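Local coordinates for lysozyme M1 (Streptomyces coelicolor, PDB 1JFX), which hydrolyses the beta-1,4 linkages between N-acetylmuramic acid and N-acetylglucosamine in bacterial peptidoglycan, acting as both lysozyme and diacetylmuramidase, at residues A141-N145 and P173-P177. Numbering follows the deposited sequence.
Sequences ASWWN and PSGFP
Ala141 and Pro173 bring the first turn of helix 141-148 up against the loop between strands 160-163 and 181-185, with CA atoms 5.7 Å apart. The loop folds as a type I beta turn from Pro173 to Phe176, closed by a hydrogen bond from Phe176 N to Pro173 O; another, from Asn145 N to Ala141 O, closes the helical turn. The small methyl of Ala141 lets the proline ring come close, its CB lying 3.8 Å from Pro173 CG, while Pro173 CB also meets Trp144 CD1. Rigid and apolar, the Pro173 ring suits this buried site. With chi1 at -173° the Trp144 indole swings opposite its own backbone nitrogen and reaches the loop. There the edge of Phe176 points at one indole face: CE2 stands 3.6 Å from Trp144 CE2, and the planes meet at 57° in an edge-to-face pair. Phe176 also stacks on Phe160, and Trp144 NE1 donates a hydrogen bond to Trp151 O. Polar linkage is left to one water, which donates to Asn145 OD1 (3.0 Å) and accepts from Gly175 N (2.9 Å). Asn145 suits its place because its amide oxygen offers that acceptor while lying 3.7 Å from Pro173 CB; Gly175, without a side chain, lets the turn lie near Trp144 NE1. Apolar and aromatic packing, with a water accepting from the Gly175 N-H, thus joins a helix and a helix-free connection of this family 25 beta/alpha barrel.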
loop_
_atom_site.group_PDB
_atom_site.type_symbol
_atom_site.label_atom_id
_atom_site.label_comp_id
_atom_site.label_asym_id
_atom_site.label_seq_id
_atom_site.Cartn_x
_atom_site.Cartn_y
_atom_site.Cartn_z
ATOM N N ALA A 141 -1.175 -12.490 -5.243
ATOM C CA ALA A 141 -2.305 -13.302 -5.647
ATOM C C ALA A 141 -2.341 -14.583 -4.800
ATOM O O ALA A 141 -3.404 -15.004 -4.365
ATOM C CB ALA A 141 -2.183 -13.668 -7.130
ATOM N N SER A 142 -1.175 -15.188 -4.574
ATOM C CA SER A 142 -1.083 -16.424 -3.792
ATOM C C SER A 142 -1.666 -16.261 -2.405
ATOM O O SER A 142 -2.459 -17.087 -1.943
ATOM C CB SER A 142 0.381 -16.867 -3.633
ATOM O OG SER A 142 0.853 -17.425 -4.842
ATOM N N TRP A 143 -1.254 -15.200 -1.723
ATOM C CA TRP A 143 -1.747 -14.988 -0.377
ATOM C C TRP A 143 -3.250 -14.715 -0.402
ATOM O O TRP A 143 -4.000 -15.281 0.390
ATOM C CB TRP A 143 -1.018 -13.828 0.295
ATOM C CG TRP A 143 -1.293 -13.759 1.759
ATOM C CD1 TRP A 143 -0.554 -14.339 2.762
ATOM C CD2 TRP A 143 -2.427 -13.158 2.393
ATOM N NE1 TRP A 143 -1.170 -14.137 3.980
ATOM C CE2 TRP A 143 -2.320 -13.419 3.780
ATOM C CE3 TRP A 143 -3.530 -12.434 1.924
ATOM C CZ2 TRP A 143 -3.280 -12.983 4.702
ATOM C CZ3 TRP A 143 -4.491 -12.000 2.847
ATOM C CH2 TRP A 143 -4.351 -12.284 4.221
ATOM N N TRP A 144 -3.694 -13.840 -1.299
ATOM C CA TRP A 144 -5.121 -13.548 -1.357
ATOM C C TRP A 144 -5.956 -14.806 -1.575
ATOM O O TRP A 144 -6.909 -15.096 -0.831
ATOM C CB TRP A 144 -5.437 -12.557 -2.483
ATOM C CG TRP A 144 -6.867 -12.125 -2.440
ATOM C CD1 TRP A 144 -7.905 -12.594 -3.209
ATOM C CD2 TRP A 144 -7.438 -11.200 -1.514
ATOM N NE1 TRP A 144 -9.087 -12.013 -2.806
ATOM C CE2 TRP A 144 -8.826 -11.154 -1.768
ATOM C CE3 TRP A 144 -6.908 -10.402 -0.483
ATOM C CZ2 TRP A 144 -9.696 -10.338 -1.028
ATOM C CZ3 TRP A 144 -7.774 -9.591 0.247
ATOM C CH2 TRP A 144 -9.151 -9.566 -0.031
ATOM N N ASN A 145 -5.599 -15.573 -2.593
ATOM C CA ASN A 145 -6.377 -16.760 -2.877
ATOM C C ASN A 145 -6.320 -17.786 -1.751
ATOM O O ASN A 145 -7.350 -18.328 -1.336
ATOM C CB ASN A 145 -5.946 -17.343 -4.226
ATOM C CG ASN A 145 -6.425 -16.485 -5.398
ATOM O OD1 ASN A 145 -7.461 -15.810 -5.303
ATOM N ND2 ASN A 145 -5.686 -16.511 -6.504
ATOM N N PRO A 173 -6.126 -11.861 -9.184
ATOM C CA PRO A 173 -7.099 -12.830 -8.659
ATOM C C PRO A 173 -8.490 -12.452 -9.164
ATOM O O PRO A 173 -8.776 -11.280 -9.408
ATOM C CB PRO A 173 -7.007 -12.648 -7.146
ATOM C CG PRO A 173 -5.614 -12.117 -6.928
ATOM C CD PRO A 173 -5.423 -11.166 -8.086
ATOM N N SER A 174 -9.365 -13.440 -9.314
ATOM C CA SER A 174 -10.707 -13.160 -9.788
ATOM C C SER A 174 -11.463 -12.199 -8.863
ATOM O O SER A 174 -12.404 -11.549 -9.286
ATOM C CB SER A 174 -11.491 -14.468 -9.912
ATOM O OG SER A 174 -11.598 -15.100 -8.648
ATOM N N GLY A 175 -11.041 -12.129 -7.603
ATOM C CA GLY A 175 -11.690 -11.273 -6.621
ATOM C C GLY A 175 -11.506 -9.770 -6.776
ATOM O O GLY A 175 -12.057 -9.004 -5.982
ATOM N N PHE A 176 -10.710 -9.351 -7.760
ATOM C CA PHE A 176 -10.496 -7.933 -8.048
ATOM C C PHE A 176 -10.806 -7.698 -9.535
ATOM O O PHE A 176 -10.464 -8.516 -10.385
ATOM C CB PHE A 176 -9.060 -7.531 -7.691
ATOM C CG PHE A 176 -8.795 -7.565 -6.208
ATOM C CD1 PHE A 176 -9.339 -6.585 -5.374
ATOM C CD2 PHE A 176 -8.093 -8.624 -5.630
ATOM C CE1 PHE A 176 -9.200 -6.664 -3.986
ATOM C CE2 PHE A 176 -7.949 -8.712 -4.241
ATOM C CZ PHE A 176 -8.506 -7.729 -3.419
ATOM N N PRO A 177 -11.493 -6.589 -9.862
ATOM C CA PRO A 177 -11.851 -6.277 -11.248
ATOM C C PRO A 177 -10.677 -5.875 -12.135
ATOM O O PRO A 177 -10.749 -5.971 -13.359
ATOM C CB PRO A 177 -12.879 -5.160 -11.097
ATOM C CG PRO A 177 -12.371 -4.429 -9.866
ATOM C CD PRO A 177 -12.028 -5.575 -8.931
HETATM O O HOH W 1 -9.902 -14.253 -6.030
#